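Local coordinates for NYN domain-containing protein (Vibrio parahaemolyticus, PDB 2QIP) that is of experimentally undefined function but belongs to the NYN family of PIN-like domains and may therefore act as an RNA nuclease, at residues 12-17 against 73-78; 20-25 against 30-35; 47-52 against 103-108; 53-58 against 65-70; 123-128 against 136-141. One frame throughout, in Å; residues are numbered along the deposited sequence.

Interaction 1 of 5, residues 12-17 against 73-78; sequences IAILVD and VGFEVM
Ile14 and Val16 of strand 10-17 each send a CG2 methyl to one corner of the Phe75 ring. Val16 CG2 is the nearer, 3.6 Å from Phe75 CE1 and 4.0 Å from Phe75 CZ, and it approaches obliquely. Ile14 CG2 lies 4.0 Å from Phe75 CE1, at the ring edge and near its plane. Both aliphatic side chains run at about a right angle to the phenylalanine, and no hydrogen bond links the two segments. The Phe75 torsion explains the reach: CG stands opposite the carbonyl carbon (chi1 -65°), which brings the ring closer to the strand than its backbone comes, the CA atoms of Ile14 and Phe75 being 8.7 Å apart. Around this first shell, Trp39 meets the Phe75 ring edge-to-face, while Phe38 packs on Ile14 and Tyr35 on Val16. The contact joins strand 10-17 to the turn that leads into strand 76-79, two strands away in the parallel sheet beyond strand 46-55, with helix 35-42 packed on the same side chains.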
# COMPACT_ATOMS: atom_id res chain seq x y z
N ILE A 12 2.03 -17.36 -13.58
CA ILE A 12 2.53 -16.65 -12.41
C ILE A 12 2.79 -15.18 -12.70
O ILE A 12 3.09 -14.78 -13.84
CB ILE A 12 3.81 -17.29 -11.83
CG1 ILE A 12 5.00 -17.16 -12.78
CG2 ILE A 12 3.53 -18.74 -11.44
CD1 ILE A 12 6.33 -17.64 -12.18
N ALA A 13 2.66 -14.38 -11.65
CA ALA A 13 3.16 -13.00 -11.65
C ALA A 13 4.18 -12.91 -10.54
O ALA A 13 3.92 -13.41 -9.45
CB ALA A 13 2.04 -12.03 -11.37
N ILE A 14 5.29 -12.23 -10.81
CA ILE A 14 6.32 -12.05 -9.78
C ILE A 14 6.41 -10.56 -9.47
O ILE A 14 6.45 -9.74 -10.39
CB ILE A 14 7.70 -12.56 -10.27
CG1 ILE A 14 7.65 -14.05 -10.63
CG2 ILE A 14 8.76 -12.30 -9.17
CD1 ILE A 14 8.87 -14.55 -11.35
N LEU A 15 6.45 -10.22 -8.18
CA LEU A 15 6.67 -8.84 -7.73
C LEU A 15 7.78 -8.88 -6.70
O LEU A 15 7.64 -9.54 -5.66
CB LEU A 15 5.42 -8.23 -7.10
CG LEU A 15 4.23 -8.00 -8.04
CD1 LEU A 15 3.33 -9.24 -8.14
CD2 LEU A 15 3.43 -6.79 -7.54
N VAL A 16 8.89 -8.20 -7.00
CA VAL A 16 10.03 -8.13 -6.07
C VAL A 16 10.16 -6.77 -5.41
O VAL A 16 10.27 -5.75 -6.08
CB VAL A 16 11.37 -8.47 -6.78
CG1 VAL A 16 12.48 -8.53 -5.74
CG2 VAL A 16 11.27 -9.80 -7.52
N ASP A 17 10.15 -6.79 -4.08
CA ASP A 17 10.37 -5.58 -3.28
C ASP A 17 11.91 -5.49 -3.15
O ASP A 17 12.49 -6.02 -2.18
CB ASP A 17 9.67 -5.82 -1.94
CG ASP A 17 9.69 -4.64 -0.99
OD1 ASP A 17 10.30 -3.59 -1.26
OD2 ASP A 17 9.05 -4.80 0.07
N VAL A 73 17.73 -10.45 -16.69
CA VAL A 73 17.19 -11.66 -16.06
C VAL A 73 15.77 -11.91 -16.55
O VAL A 73 15.33 -13.06 -16.70
CB VAL A 73 17.21 -11.52 -14.52
CG1 VAL A 73 16.46 -12.69 -13.86
CG2 VAL A 73 18.66 -11.49 -14.02
N GLY A 74 15.03 -10.82 -16.79
CA GLY A 74 13.67 -10.92 -17.29
C GLY A 74 12.67 -9.98 -16.64
O GLY A 74 11.51 -9.96 -17.03
N PHE A 75 13.12 -9.21 -15.65
CA PHE A 75 12.19 -8.29 -14.96
C PHE A 75 11.93 -7.01 -15.75
O PHE A 75 12.84 -6.45 -16.37
CB PHE A 75 12.75 -7.89 -13.60
CG PHE A 75 12.86 -9.02 -12.64
CD1 PHE A 75 11.74 -9.45 -11.93
CD2 PHE A 75 14.08 -9.66 -12.43
CE1 PHE A 75 11.83 -10.50 -11.04
CE2 PHE A 75 14.18 -10.72 -11.52
CZ PHE A 75 13.04 -11.14 -10.83
N GLU A 76 10.70 -6.50 -15.67
CA GLU A 76 10.48 -5.07 -15.93
C GLU A 76 10.87 -4.36 -14.63
O GLU A 76 10.34 -4.69 -13.56
CB GLU A 76 9.03 -4.75 -16.30
CG GLU A 76 8.84 -3.23 -16.47
CD GLU A 76 7.48 -2.77 -16.99
OE1 GLU A 76 6.61 -3.60 -17.30
OE2 GLU A 76 7.30 -1.52 -17.08
N VAL A 77 11.82 -3.43 -14.70
CA VAL A 77 12.26 -2.71 -13.53
C VAL A 77 11.38 -1.48 -13.36
O VAL A 77 11.29 -0.64 -14.27
CB VAL A 77 13.76 -2.35 -13.60
CG1 VAL A 77 14.13 -1.39 -12.49
CG2 VAL A 77 14.62 -3.64 -13.52
N MSE A 78 10.71 -1.41 -12.21
CA MSE A 78 9.81 -0.32 -11.88
C MSE A 78 10.54 0.61 -10.93
O MSE A 78 10.76 0.26 -9.78
CB MSE A 78 8.54 -0.86 -11.21
CG MSE A 78 7.85 -1.98 -11.99
SE MSE A 78 7.12 -1.33 -13.66
CE MSE A 78 5.72 -0.23 -12.87

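Interaction 2 of 5, residues 20-25 against 30-35; sequences NVYYTC and RSNFDY
Val21 and Phe33 meet inside a helix-loop-helix connection of the NYN domain, where the chain leaving helix 18-29 folds back along it before helix 35-42. From its CB, 4.1 Å from Tyr35 OH, Val21 sends CG1 opposite its own backbone N (chi1 172°). That methyl ends 3.5 Å from Phe33 CB and equally close to CG at the root of the ring, and it also touches the tyrosine hydroxyl. Its other methyl, CG2, turns to Val16 of strand 10-17. One turn later Cys25 continues the row, its CB 3.3 Å from Ser31 O and its SG 4.3 Å from Phe33 CB. Phe33 turns its edge to Tyr35, CD2 standing 3.4 Å above the centre of the Tyr35 ring. The outer side is polar: Tyr22 and Asn32 lie side by side, ring and amide planes 46° apart, and Asn32 OD1 also accepts a hydrogen bond from Arg26. A water spans this edge, lying 2.8 Å from Tyr22 O and 2.9 Å from Asn32 OD1.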
# COMPACT_ATOMS: atom_id res chain seq x y z
N ASN A 20 13.48 -4.25 0.16
CA ASN A 20 13.35 -5.21 1.26
C ASN A 20 14.34 -6.37 1.13
O ASN A 20 15.01 -6.74 2.11
CB ASN A 20 11.91 -5.71 1.39
CG ASN A 20 11.76 -6.75 2.49
OD1 ASN A 20 11.96 -7.94 2.26
ND2 ASN A 20 11.38 -6.31 3.68
N VAL A 21 14.45 -6.92 -0.08
CA VAL A 21 15.41 -7.99 -0.34
C VAL A 21 16.83 -7.53 -0.03
O VAL A 21 17.57 -8.24 0.64
CB VAL A 21 15.28 -8.47 -1.80
CG1 VAL A 21 16.39 -9.45 -2.15
CG2 VAL A 21 13.92 -9.13 -1.99
N TYR A 22 17.17 -6.33 -0.48
CA TYR A 22 18.52 -5.82 -0.29
C TYR A 22 18.83 -5.71 1.19
O TYR A 22 19.82 -6.27 1.67
CB TYR A 22 18.71 -4.46 -0.99
CG TYR A 22 20.08 -3.90 -0.69
CD1 TYR A 22 21.22 -4.40 -1.33
CD2 TYR A 22 20.24 -2.91 0.28
CE1 TYR A 22 22.50 -3.89 -1.02
CE2 TYR A 22 21.51 -2.40 0.60
CZ TYR A 22 22.62 -2.90 -0.06
OH TYR A 22 23.89 -2.42 0.24
N TYR A 23 18.00 -4.98 1.92
CA TYR A 23 18.30 -4.72 3.32
C TYR A 23 18.22 -5.96 4.19
O TYR A 23 19.05 -6.14 5.09
CB TYR A 23 17.43 -3.58 3.86
CG TYR A 23 17.82 -2.25 3.26
CD1 TYR A 23 19.09 -1.70 3.49
CD2 TYR A 23 16.94 -1.56 2.43
CE1 TYR A 23 19.46 -0.48 2.92
CE2 TYR A 23 17.31 -0.34 1.85
CZ TYR A 23 18.57 0.19 2.11
OH TYR A 23 18.93 1.40 1.54
N THR A 24 17.25 -6.83 3.94
CA THR A 24 17.16 -8.05 4.74
C THR A 24 18.30 -9.01 4.45
O THR A 24 18.81 -9.64 5.38
CB THR A 24 15.78 -8.78 4.60
OG1 THR A 24 15.56 -9.10 3.21
CG2 THR A 24 14.66 -7.90 5.13
N CYS A 25 18.73 -9.11 3.20
CA CYS A 25 19.89 -9.96 2.89
C CYS A 25 21.17 -9.38 3.48
O CYS A 25 22.01 -10.13 3.97
CB CYS A 25 20.04 -10.21 1.39
SG CYS A 25 18.84 -11.39 0.73
N ARG A 30 24.88 -10.45 5.31
CA ARG A 30 25.86 -9.56 4.63
C ARG A 30 26.24 -10.06 3.22
O ARG A 30 27.41 -10.09 2.82
CB ARG A 30 27.09 -9.28 5.53
CG ARG A 30 26.74 -8.39 6.73
CD ARG A 30 27.23 -6.93 6.63
NE ARG A 30 26.75 -6.15 5.49
CZ ARG A 30 26.67 -4.81 5.47
NH1 ARG A 30 27.01 -4.09 6.53
NH2 ARG A 30 26.21 -4.19 4.39
N SER A 31 25.20 -10.43 2.47
CA SER A 31 25.33 -10.97 1.13
C SER A 31 24.23 -10.38 0.28
O SER A 31 23.29 -9.77 0.81
CB SER A 31 25.14 -12.49 1.13
OG SER A 31 26.10 -13.13 1.95
N ASN A 32 24.36 -10.54 -1.04
CA ASN A 32 23.35 -10.06 -1.97
C ASN A 32 22.54 -11.22 -2.55
O ASN A 32 23.02 -12.36 -2.66
CB ASN A 32 23.98 -9.25 -3.12
CG ASN A 32 24.45 -7.85 -2.69
OD1 ASN A 32 24.07 -7.32 -1.64
ND2 ASN A 32 25.27 -7.24 -3.54
N PHE A 33 21.29 -10.91 -2.90
CA PHE A 33 20.38 -11.89 -3.50
C PHE A 33 20.80 -12.26 -4.91
O PHE A 33 21.18 -11.38 -5.71
CB PHE A 33 19.00 -11.23 -3.54
CG PHE A 33 17.86 -12.13 -3.88
CD1 PHE A 33 17.45 -13.16 -3.02
CD2 PHE A 33 17.13 -11.89 -5.03
CE1 PHE A 33 16.33 -13.95 -3.33
CE2 PHE A 33 16.01 -12.68 -5.34
CZ PHE A 33 15.62 -13.70 -4.48
N ASP A 34 20.74 -13.55 -5.22
CA ASP A 34 21.05 -14.05 -6.56
C ASP A 34 19.79 -14.06 -7.42
O ASP A 34 19.01 -15.01 -7.40
CB ASP A 34 21.68 -15.44 -6.48
CG ASP A 34 22.16 -15.95 -7.82
OD1 ASP A 34 21.77 -15.35 -8.87
OD2 ASP A 34 22.94 -16.94 -7.83
N TYR A 35 19.60 -12.99 -8.18
CA TYR A 35 18.39 -12.87 -8.97
C TYR A 35 18.32 -13.88 -10.11
O TYR A 35 17.22 -14.28 -10.52
CB TYR A 35 18.25 -11.45 -9.52
CG TYR A 35 17.76 -10.47 -8.50
CD1 TYR A 35 16.40 -10.23 -8.34
CD2 TYR A 35 18.65 -9.76 -7.69
CE1 TYR A 35 15.93 -9.31 -7.40
CE2 TYR A 35 18.20 -8.85 -6.74
CZ TYR A 35 16.83 -8.63 -6.61
OH TYR A 35 16.37 -7.73 -5.69
O HOH W 1 21.54 -7.47 -0.21

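Interaction 3 of 5, residues 47-52 against 103-108; sequences EVVSAK and IEIAPD. With EDO (1,2-ethanediol), chain D.
A strand-to-helix contact on one face of the parallel beta-sheet brings Val49 and Ser50 against Ile105, in the C-terminal part of helix 95-105. The nearest approach is Ser50 CB to Ile105 CD1, 3.9 Å, so serine contributes its methylene here and not its hydroxyl. Ile105 extends CG1 opposite its backbone N (chi1 -160°), which carries CD1 out toward the strand. The same methyl lies 4.3 Å from Val49 CG1. Val49 stands at the corner where the strand bends, and its CG2 rests 4.1 Å from Asp108 O in the 3-10 turn of residues 106-108. That turn is closed by the backbone bond from Asp108 N to Ile105 O. No hydrogen bond crosses between the segments. The carboxylate of Glu104 serves another surface, where OE1 forms a salt bridge with Arg127 of the second subunit. With Ile105 also packed on Ala13 of strand 10-17, the geometry is that of a helix covering adjacent parallel strands in a three-layer alpha/beta/alpha fold of the PIN type.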
# COMPACT_ATOMS: atom_id res chain seq x y z
N GLU A 47 4.34 -20.34 -16.72
CA GLU A 47 4.13 -19.28 -17.69
C GLU A 47 4.22 -17.94 -16.96
O GLU A 47 3.40 -17.63 -16.09
CB GLU A 47 2.78 -19.41 -18.39
CG GLU A 47 2.54 -18.26 -19.37
CD GLU A 47 1.19 -18.30 -20.07
OE1 GLU A 47 0.50 -19.33 -19.97
OE2 GLU A 47 0.83 -17.28 -20.70
N VAL A 48 5.24 -17.16 -17.30
CA VAL A 48 5.46 -15.91 -16.61
C VAL A 48 4.63 -14.84 -17.31
O VAL A 48 4.96 -14.38 -18.40
CB VAL A 48 6.95 -15.50 -16.58
CG1 VAL A 48 7.12 -14.20 -15.84
CG2 VAL A 48 7.77 -16.62 -15.97
N VAL A 49 3.51 -14.49 -16.68
CA VAL A 49 2.62 -13.48 -17.26
C VAL A 49 3.18 -12.08 -17.02
O VAL A 49 3.03 -11.19 -17.85
CB VAL A 49 1.20 -13.64 -16.68
CG1 VAL A 49 0.29 -12.48 -17.12
CG2 VAL A 49 0.61 -15.00 -17.09
N SER A 50 3.81 -11.89 -15.87
CA SER A 50 4.32 -10.59 -15.48
C SER A 50 5.44 -10.81 -14.48
O SER A 50 5.35 -11.71 -13.64
CB SER A 50 3.20 -9.76 -14.82
OG SER A 50 3.66 -8.49 -14.40
N ALA A 51 6.48 -9.99 -14.58
CA ALA A 51 7.57 -10.04 -13.61
C ALA A 51 8.13 -8.65 -13.45
O ALA A 51 8.71 -8.08 -14.39
CB ALA A 51 8.65 -11.03 -14.03
N LYS A 52 7.95 -8.09 -12.26
CA LYS A 52 8.35 -6.72 -12.00
C LYS A 52 9.21 -6.63 -10.75
O LYS A 52 8.94 -7.30 -9.75
CB LYS A 52 7.09 -5.83 -11.87
CG LYS A 52 6.47 -5.55 -13.21
CD LYS A 52 5.22 -4.70 -13.14
CE LYS A 52 4.72 -4.47 -14.58
NZ LYS A 52 3.42 -3.73 -14.66
N ILE A 103 -2.88 -6.57 -7.03
CA ILE A 103 -4.33 -6.76 -7.23
C ILE A 103 -4.73 -6.71 -8.70
O ILE A 103 -5.58 -7.50 -9.15
CB ILE A 103 -5.14 -5.72 -6.46
CG1 ILE A 103 -5.10 -6.07 -4.99
CG2 ILE A 103 -6.60 -5.62 -6.98
CD1 ILE A 103 -5.80 -7.43 -4.60
N GLU A 104 -4.11 -5.80 -9.45
CA GLU A 104 -4.39 -5.72 -10.88
C GLU A 104 -4.04 -7.01 -11.63
O GLU A 104 -4.76 -7.41 -12.56
CB GLU A 104 -3.70 -4.51 -11.51
CG GLU A 104 -4.50 -3.24 -11.36
CD GLU A 104 -3.79 -2.07 -12.00
OE1 GLU A 104 -3.79 -0.99 -11.39
OE2 GLU A 104 -3.18 -2.25 -13.08
N ILE A 105 -2.94 -7.65 -11.27
CA ILE A 105 -2.49 -8.82 -12.02
C ILE A 105 -3.15 -10.11 -11.55
O ILE A 105 -3.20 -11.08 -12.29
CB ILE A 105 -0.93 -8.92 -12.03
CG1 ILE A 105 -0.44 -9.80 -13.20
CG2 ILE A 105 -0.40 -9.45 -10.69
CD1 ILE A 105 -0.65 -9.21 -14.56
N ALA A 106 -3.65 -10.13 -10.31
CA ALA A 106 -4.25 -11.35 -9.75
C ALA A 106 -5.26 -12.07 -10.68
O ALA A 106 -5.20 -13.29 -10.82
CB ALA A 106 -4.88 -11.08 -8.39
N PRO A 107 -6.21 -11.34 -11.29
CA PRO A 107 -7.16 -12.09 -12.16
C PRO A 107 -6.52 -12.79 -13.35
O PRO A 107 -7.13 -13.71 -13.90
CB PRO A 107 -8.15 -11.00 -12.63
CG PRO A 107 -7.45 -9.68 -12.39
CD PRO A 107 -6.57 -9.91 -11.20
N ASP A 108 -5.32 -12.38 -13.73
CA ASP A 108 -4.67 -12.90 -14.92
C ASP A 108 -3.72 -14.06 -14.65
O ASP A 108 -3.17 -14.63 -15.59
CB ASP A 108 -3.89 -11.80 -15.65
CG ASP A 108 -4.79 -10.69 -16.11
OD1 ASP A 108 -5.81 -11.01 -16.75
OD2 ASP A 108 -4.49 -9.51 -15.82
C1 EDO D . -3.24 0.35 -14.46
O1 EDO D . -1.89 -0.12 -14.38
C2 EDO D . -3.46 1.30 -15.62
O2 EDO D . -3.59 2.63 -15.10

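Interaction 4 of 5, residues 53-58 against 65-70; sequences AYAIAS and QFHHIL
Ala53 and Ala55 present their methyl groups to Leu70 and His67, one turn apart on helix 61-73, in the beta-alpha-beta unit formed by strand 46-55, helix 61-73 and strand 76-79. Packing is tightest around His67: Ile56 O lies 3.3 Å from His67 CE1, at the ring edge and near its plane, and Ala55 CB comes within 3.9 Å of His67 NE2, oblique to the imidazole. Ala53 CB lies 4.1 Å from Leu70 CD1. The alanines are consistent with the close approach of the helix, the CA atoms of Ala53 and Leu70 being 7.7 Å apart. Farther along 53-58 the fit slackens: the CB atoms of Ile56 and Ala57 point away from the helix, and Ser58 stays at the margin, its OG bonded to Asp60 N. With no hydrogen bond between the segments, adhesion rests on methyl packing and on the edge approach at His67, where the carbonyl oxygen may be drawn to the polarised C-H of CE1.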
# COMPACT_ATOMS: atom_id res chain seq x y z
N ALA A 53 10.26 -5.82 -10.84
CA ALA A 53 11.18 -5.57 -9.74
C ALA A 53 11.06 -4.11 -9.37
O ALA A 53 11.32 -3.23 -10.20
CB ALA A 53 12.63 -5.91 -10.16
N TYR A 54 10.63 -3.85 -8.13
CA TYR A 54 10.30 -2.50 -7.68
C TYR A 54 11.51 -1.93 -6.96
O TYR A 54 11.86 -2.36 -5.84
CB TYR A 54 9.07 -2.57 -6.76
CG TYR A 54 7.86 -3.03 -7.53
CD1 TYR A 54 6.98 -2.10 -8.06
CD2 TYR A 54 7.61 -4.38 -7.76
CE1 TYR A 54 5.87 -2.49 -8.80
CE2 TYR A 54 6.50 -4.79 -8.52
CZ TYR A 54 5.62 -3.83 -9.02
OH TYR A 54 4.51 -4.21 -9.78
N ALA A 55 12.15 -0.95 -7.60
CA ALA A 55 13.46 -0.45 -7.15
C ALA A 55 13.45 1.07 -7.06
O ALA A 55 12.44 1.72 -7.38
CB ALA A 55 14.54 -0.93 -8.13
N ILE A 56 14.59 1.62 -6.64
CA ILE A 56 14.74 3.07 -6.49
C ILE A 56 15.64 3.59 -7.61
O ILE A 56 16.71 3.04 -7.86
CB ILE A 56 15.33 3.42 -5.10
CG1 ILE A 56 14.45 2.81 -3.99
CG2 ILE A 56 15.50 4.94 -4.92
CD1 ILE A 56 12.97 3.30 -3.98
N ALA A 57 15.19 4.64 -8.29
CA ALA A 57 15.99 5.26 -9.35
C ALA A 57 17.30 5.81 -8.82
O ALA A 57 17.37 6.29 -7.69
CB ALA A 57 15.21 6.35 -10.01
N SER A 58 18.32 5.79 -9.67
CA SER A 58 19.66 6.18 -9.23
C SER A 58 20.45 6.76 -10.37
O SER A 58 20.34 6.29 -11.50
CB SER A 58 20.41 4.96 -8.69
OG SER A 58 21.73 5.30 -8.29
N GLN A 65 23.78 -0.24 -13.47
CA GLN A 65 24.20 -1.54 -13.97
C GLN A 65 23.40 -2.70 -13.35
O GLN A 65 23.00 -3.64 -14.05
CB GLN A 65 25.72 -1.74 -13.78
CG GLN A 65 26.24 -3.12 -14.20
CD GLN A 65 26.02 -3.45 -15.68
OE1 GLN A 65 25.64 -2.59 -16.48
NE2 GLN A 65 26.27 -4.70 -16.05
N PHE A 66 23.18 -2.62 -12.04
CA PHE A 66 22.32 -3.59 -11.34
C PHE A 66 20.92 -3.61 -11.98
O PHE A 66 20.39 -4.68 -12.29
CB PHE A 66 22.26 -3.24 -9.85
CG PHE A 66 21.21 -4.01 -9.08
CD1 PHE A 66 21.24 -5.41 -8.99
CD2 PHE A 66 20.21 -3.32 -8.42
CE1 PHE A 66 20.28 -6.08 -8.26
CE2 PHE A 66 19.25 -4.00 -7.69
CZ PHE A 66 19.29 -5.38 -7.61
N HIS A 67 20.34 -2.45 -12.25
CA HIS A 67 19.04 -2.47 -12.92
C HIS A 67 19.10 -3.09 -14.29
O HIS A 67 18.21 -3.82 -14.70
CB HIS A 67 18.43 -1.07 -13.00
CG HIS A 67 18.24 -0.42 -11.67
ND1 HIS A 67 18.18 0.95 -11.50
CD2 HIS A 67 18.14 -0.95 -10.43
CE1 HIS A 67 18.03 1.23 -10.22
NE2 HIS A 67 18.00 0.09 -9.55
N HIS A 68 20.19 -2.82 -15.01
CA HIS A 68 20.37 -3.42 -16.32
C HIS A 68 20.44 -4.94 -16.20
O HIS A 68 19.84 -5.65 -17.01
CB HIS A 68 21.66 -2.86 -16.93
CG HIS A 68 21.98 -3.41 -18.29
ND1 HIS A 68 21.23 -3.14 -19.41
CD2 HIS A 68 22.98 -4.23 -18.70
CE1 HIS A 68 21.75 -3.76 -20.45
NE2 HIS A 68 22.81 -4.43 -20.05
N ILE A 69 21.15 -5.44 -15.19
CA ILE A 69 21.20 -6.89 -14.95
C ILE A 69 19.79 -7.44 -14.71
O ILE A 69 19.40 -8.46 -15.32
CB ILE A 69 22.14 -7.22 -13.79
CG1 ILE A 69 23.60 -6.98 -14.22
CG2 ILE A 69 21.91 -8.67 -13.29
CD1 ILE A 69 24.59 -6.99 -13.08
N LEU A 70 19.01 -6.76 -13.87
CA LEU A 70 17.65 -7.24 -13.61
C LEU A 70 16.80 -7.34 -14.86
O LEU A 70 16.04 -8.28 -15.01
CB LEU A 70 16.95 -6.35 -12.60
CG LEU A 70 17.52 -6.31 -11.19
CD1 LEU A 70 16.70 -5.37 -10.32
CD2 LEU A 70 17.61 -7.71 -10.57

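Interaction 5 of 5, residues 123-128 against 136-141; sequences LLVERI and VTVYGV. With EDO (1,2-ethanediol), chain E.
Val136 is the bump that fits between Val125 and Ile128, two residues one helical turn apart, in the beta-alpha-beta unit of strand 111-115, helix 122-132 and strand 135-140. Its two methyls divide the work. CG1, opposite the backbone N (chi1 -177°), meets Val125 CG2 at 3.8 Å, while CG2 reaches Ile128 CG2 at the same 3.8 Å. Between these branches, Val136 CB lies 4.0 Å from Val125 CG1, so the fork of the strand valine fits closely against that of the helix valine. The two valines cross at a slant, whereas Ile128 meets Val136 at about a right angle. Farther along the strand the surfaces separate, and Val125 CG2 is 4.5 Å from Val138 CG2. Helix 123-128 and strand 136-140 run nearly antiparallel, 160° between their directions, with axes 9.8 Å apart at closest, as expected where a helix returns the chain across a parallel sheet. The touching residues are all buried; another face of the helix, with Leu123, Leu124 and Arg127, meets the second subunit, where Arg127 forms a salt bridge with Asp101 of that chain. Nearby, Glu126 OE1 accepts a hydrogen bond of 3.0 Å from O1 of a 1,2-ethanediol, probably left from crystallisation.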
# COMPACT_ATOMS: atom_id res chain seq x y z
N LEU A 123 -2.12 -8.14 4.38
CA LEU A 123 -3.46 -7.74 3.96
C LEU A 123 -3.65 -7.93 2.46
O LEU A 123 -4.77 -8.24 1.99
CB LEU A 123 -3.77 -6.29 4.33
CG LEU A 123 -4.23 -6.06 5.79
CD1 LEU A 123 -3.12 -6.33 6.79
CD2 LEU A 123 -4.75 -4.64 5.95
N LEU A 124 -2.57 -7.76 1.71
CA LEU A 124 -2.61 -7.94 0.26
C LEU A 124 -2.77 -9.41 -0.09
O LEU A 124 -3.58 -9.77 -0.96
CB LEU A 124 -1.35 -7.35 -0.38
CG LEU A 124 -1.07 -7.74 -1.83
CD1 LEU A 124 -2.18 -7.26 -2.78
CD2 LEU A 124 0.31 -7.21 -2.24
N VAL A 125 -2.01 -10.28 0.59
CA VAL A 125 -2.13 -11.71 0.36
C VAL A 125 -3.58 -12.15 0.62
O VAL A 125 -4.20 -12.85 -0.21
CB VAL A 125 -1.13 -12.48 1.26
CG1 VAL A 125 -1.42 -13.98 1.26
CG2 VAL A 125 0.32 -12.15 0.83
N GLU A 126 -4.12 -11.75 1.77
CA GLU A 126 -5.49 -12.10 2.13
C GLU A 126 -6.47 -11.62 1.06
O GLU A 126 -7.39 -12.34 0.69
CB GLU A 126 -5.85 -11.49 3.49
CG GLU A 126 -7.31 -11.64 3.91
CD GLU A 126 -7.59 -10.91 5.21
OE1 GLU A 126 -7.54 -9.65 5.23
OE2 GLU A 126 -7.82 -11.60 6.22
N ARG A 127 -6.29 -10.40 0.55
CA ARG A 127 -7.26 -9.85 -0.41
C ARG A 127 -7.19 -10.59 -1.74
O ARG A 127 -8.22 -10.80 -2.40
CB ARG A 127 -7.02 -8.36 -0.62
CG ARG A 127 -8.24 -7.62 -1.17
CD ARG A 127 -9.41 -7.55 -0.18
NE ARG A 127 -9.04 -6.95 1.10
CZ ARG A 127 -9.25 -5.67 1.43
NH1 ARG A 127 -9.81 -4.83 0.58
NH2 ARG A 127 -8.83 -5.20 2.61
N ILE A 128 -5.99 -10.98 -2.17
CA ILE A 128 -5.86 -11.78 -3.39
C ILE A 128 -6.61 -13.12 -3.23
O ILE A 128 -7.34 -13.56 -4.13
CB ILE A 128 -4.38 -12.06 -3.70
CG1 ILE A 128 -3.70 -10.77 -4.16
CG2 ILE A 128 -4.26 -13.14 -4.78
CD1 ILE A 128 -2.16 -10.85 -4.17
N VAL A 136 -0.80 -17.60 -3.42
CA VAL A 136 0.27 -16.66 -3.18
C VAL A 136 1.44 -17.39 -2.54
O VAL A 136 1.28 -18.09 -1.51
CB VAL A 136 -0.18 -15.48 -2.27
CG1 VAL A 136 0.96 -14.47 -2.11
CG2 VAL A 136 -1.44 -14.80 -2.88
N THR A 137 2.61 -17.24 -3.18
CA THR A 137 3.87 -17.68 -2.57
C THR A 137 4.65 -16.44 -2.14
O THR A 137 4.75 -15.48 -2.91
CB THR A 137 4.74 -18.48 -3.57
OG1 THR A 137 4.04 -19.66 -3.97
CG2 THR A 137 6.12 -18.84 -2.98
N VAL A 138 5.21 -16.48 -0.93
CA VAL A 138 6.09 -15.44 -0.42
C VAL A 138 7.50 -15.99 -0.34
O VAL A 138 7.68 -17.10 0.17
CB VAL A 138 5.63 -14.93 0.96
CG1 VAL A 138 6.70 -14.04 1.63
CG2 VAL A 138 4.30 -14.17 0.83
N TYR A 139 8.46 -15.23 -0.87
CA TYR A 139 9.88 -15.49 -0.63
C TYR A 139 10.36 -14.40 0.32
O TYR A 139 10.14 -13.21 0.04
CB TYR A 139 10.71 -15.38 -1.92
CG TYR A 139 10.62 -16.55 -2.86
CD1 TYR A 139 11.75 -17.34 -3.12
CD2 TYR A 139 9.43 -16.86 -3.52
CE1 TYR A 139 11.71 -18.40 -4.01
CE2 TYR A 139 9.37 -17.93 -4.40
CZ TYR A 139 10.51 -18.71 -4.63
OH TYR A 139 10.44 -19.78 -5.51
N GLY A 140 11.01 -14.80 1.41
CA GLY A 140 11.50 -13.83 2.38
C GLY A 140 12.64 -14.39 3.20
O GLY A 140 12.75 -15.61 3.33
N VAL A 141 13.48 -13.51 3.74
CA VAL A 141 14.55 -13.92 4.66
C VAL A 141 13.85 -14.33 5.97
O VAL A 141 13.23 -13.49 6.61
CB VAL A 141 15.51 -12.76 4.91
CG1 VAL A 141 16.50 -13.11 6.02
CG2 VAL A 141 16.25 -12.44 3.62
C1 EDO E . -4.33 -10.19 7.19
O1 EDO E . -5.53 -9.44 7.46
C2 EDO E . -3.58 -10.32 8.50
O2 EDO E . -4.39 -11.10 9.39

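Overall arrangement
All five contacts are built on or beside one parallel sheet. Interactions 1 and 3 have centres 10 Å apart and join through backbone pairs, Glu76 N lying 2.8 Å from Ala51 O and Ile12 N 2.9 Å from Glu47 O. Interactions 3 and 4 share strand 46-55, though their centres are 20 Å apart. Tyr35 ties interaction 2 to interaction 4, its CG 3.5 Å from Leu70 CD2, and also packs on Val16 and Phe75 of interaction 1. Interaction 5, about 23 Å from interaction 4 between centres, meets interaction 3 through Ile103 CG1 and Leu124 CD1, 3.8 Å apart; these two contacts both reach the second subunit.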